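Local coordinates for protein gp18 (Listeria monocytogenes EGD-e, PDB 3GS9) that is a prophage tail protein of the endopeptidase tail family and probably serves as a structural component of the phage tail, at residues 199-204 with 268-273. Residues are numbered along the deposited sequence; the frame is centred on the assembly and turned at random.
Sequences FDIDTL and PATTGS
The carbonyl oxygen of A269 is approached from the neighbouring strand 197-202 and from helix 327-334: D202 N donates to A269 O at 3.1 Å, Q333 of the helix adds a side-chain amide, and I201 CA makes a separate CA-H...O contact with A269 O at 3.2 Å. At the next hydrogen-bonded pair, two residues along, D200 and T271 exchange two backbone bonds, D200 N to T271 O at 2.8 Å and the straighter T271 N to D200 O at 3.0 Å.

At the non-hydrogen-bonded pair F199-G272 the phenyl ring turns back over the partner strand, and G272 CA lies over its face, 3.6 Å from the centroid, a CH-pi contact. Glycine suits this position because a bare CA lets the ring settle directly on the backbone. T270 CG2 touches F199 CD2 at 3.5 Å, while T270 OG1 bonds to P268 O and Y299. I201 lies alongside T270 and P268, its CG2, anti to the backbone N, reaching P268 CB at 3.7 Å; this branched apolar residue also packs on F290 and Y292.

Small A269 and polar D200, D202 and T271 face the other way; T271 packs on I330 and L334 of helix 327-334, and Q333 bonds D200 and T271. Where the strand ends, D202 OD1 accepts L204 N at 2.9 Å in an Asx turn. A269 N makes a weak, bent bond to D202 O and also donates to a water held by D202 OD1.

Strand 197-202 is the outermost of its mixed sheet within the chain, yet I201 and D202 pair with a strand of the second subunit: an antiparallel beta pairing that carries the sheet across the interface.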
loop_
_atom_site.group_PDB
_atom_site.type_symbol
_atom_site.label_atom_id
_atom_site.label_comp_id
_atom_site.label_asym_id
_atom_site.label_seq_id
_atom_site.Cartn_x
_atom_site.Cartn_y
_atom_site.Cartn_z
ATOM N N PHE A 199 -13.534 -10.025 -21.519
ATOM C CA PHE A 199 -12.651 -8.861 -21.438
ATOM C C PHE A 199 -13.186 -7.745 -20.550
ATOM O O PHE A 199 -14.394 -7.523 -20.483
ATOM C CB PHE A 199 -12.413 -8.285 -22.827
ATOM C CG PHE A 199 -11.406 -9.045 -23.603
ATOM C CD1 PHE A 199 -11.764 -10.239 -24.219
ATOM C CD2 PHE A 199 -10.079 -8.633 -23.647
ATOM C CE1 PHE A 199 -10.831 -10.986 -24.911
ATOM C CE2 PHE A 199 -9.130 -9.399 -24.327
ATOM C CZ PHE A 199 -9.520 -10.570 -24.964
ATOM N N ASP A 200 -12.263 -7.077 -19.868
ATOM C CA ASP A 200 -12.503 -5.779 -19.268
ATOM C C ASP A 200 -11.811 -4.734 -20.157
ATOM O O ASP A 200 -10.663 -4.893 -20.543
ATOM C CB ASP A 200 -11.977 -5.706 -17.825
ATOM C CG ASP A 200 -12.231 -4.331 -17.173
ATOM O OD1 ASP A 200 -13.375 -4.052 -16.777
ATOM O OD2 ASP A 200 -11.279 -3.537 -17.057
ATOM N N ILE A 201 -12.557 -3.682 -20.496
ATOM C CA ILE A 201 -12.088 -2.619 -21.375
ATOM C C ILE A 201 -12.499 -1.306 -20.767
ATOM O O ILE A 201 -13.659 -1.133 -20.384
ATOM C CB ILE A 201 -12.736 -2.723 -22.814
ATOM C CG1 ILE A 201 -12.692 -4.190 -23.322
ATOM C CG2 ILE A 201 -12.084 -1.724 -23.749
ATOM C CD1 ILE A 201 -13.407 -4.411 -24.615
ATOM N N ASP A 202 -11.576 -0.363 -20.708
ATOM C CA ASP A 202 -11.915 0.962 -20.206
ATOM C C ASP A 202 -11.111 1.991 -20.920
ATOM O O ASP A 202 -10.127 1.676 -21.629
ATOM C CB ASP A 202 -11.751 1.029 -18.670
ATOM C CG ASP A 202 -10.309 1.025 -18.207
ATOM O OD1 ASP A 202 -9.555 1.914 -18.615
ATOM O OD2 ASP A 202 -9.914 0.155 -17.383
ATOM N N THR A 203 -11.514 3.241 -20.741
ATOM C CA THR A 203 -10.736 4.342 -21.301
ATOM C C THR A 203 -10.202 5.291 -20.216
ATOM O O THR A 203 -9.906 6.474 -20.486
ATOM C CB THR A 203 -11.532 5.113 -22.398
ATOM O OG1 THR A 203 -12.799 5.522 -21.885
ATOM C CG2 THR A 203 -11.777 4.214 -23.637
ATOM N N LEU A 204 -10.082 4.773 -18.994
ATOM C CA LEU A 204 -9.603 5.582 -17.891
ATOM C C LEU A 204 -8.179 6.045 -18.130
ATOM O O LEU A 204 -7.782 7.112 -17.646
ATOM C CB LEU A 204 -9.721 4.839 -16.550
ATOM C CG LEU A 204 -11.140 4.589 -15.990
ATOM C CD1 LEU A 204 -11.140 3.477 -14.936
ATOM C CD2 LEU A 204 -11.734 5.915 -15.500
ATOM N N PRO A 268 -7.923 1.780 -25.879
ATOM C CA PRO A 268 -8.586 1.424 -24.610
ATOM C C PRO A 268 -7.833 0.311 -23.902
ATOM O O PRO A 268 -7.359 -0.614 -24.562
ATOM C CB PRO A 268 -9.956 0.940 -25.066
ATOM C CG PRO A 268 -10.210 1.802 -26.328
ATOM C CD PRO A 268 -8.885 1.781 -27.005
ATOM N N ALA A 269 -7.654 0.441 -22.592
ATOM C CA ALA A 269 -6.953 -0.581 -21.829
ATOM C C ALA A 269 -7.842 -1.827 -21.842
ATOM O O ALA A 269 -8.943 -1.816 -21.314
ATOM C CB ALA A 269 -6.669 -0.076 -20.403
ATOM N N THR A 270 -7.320 -2.904 -22.428
ATOM C CA THR A 270 -8.103 -4.103 -22.763
ATOM C C THR A 270 -7.361 -5.315 -22.249
ATOM O O THR A 270 -6.201 -5.582 -22.673
ATOM C CB THR A 270 -8.275 -4.218 -24.304
ATOM O OG1 THR A 270 -8.933 -3.035 -24.782
ATOM C CG2 THR A 270 -9.071 -5.460 -24.696
ATOM N N THR A 271 -8.000 -6.010 -21.316
ATOM C CA THR A 271 -7.424 -7.187 -20.671
ATOM C C THR A 271 -8.486 -8.248 -20.560
ATOM O O THR A 271 -9.572 -7.988 -20.064
ATOM C CB THR A 271 -6.904 -6.869 -19.248
ATOM O OG1 THR A 271 -5.860 -5.889 -19.328
ATOM C CG2 THR A 271 -6.386 -8.150 -18.550
ATOM N N GLY A 272 -8.153 -9.436 -21.012
ATOM C CA GLY A 272 -9.108 -10.521 -21.031
ATOM C C GLY A 272 -8.500 -11.884 -20.837
ATOM O O GLY A 272 -7.293 -12.087 -21.038
ATOM N N SER A 273 -9.374 -12.811 -20.482
ATOM C CA SER A 273 -9.012 -14.213 -20.336
ATOM C C SER A 273 -9.676 -14.976 -21.462
ATOM O O SER A 273 -10.890 -14.912 -21.639
ATOM C CB SER A 273 -9.496 -14.738 -18.991
ATOM O OG SER A 273 -8.958 -13.986 -17.915
HETATM O O HOH W 1 -7.775 2.911 -20.547
#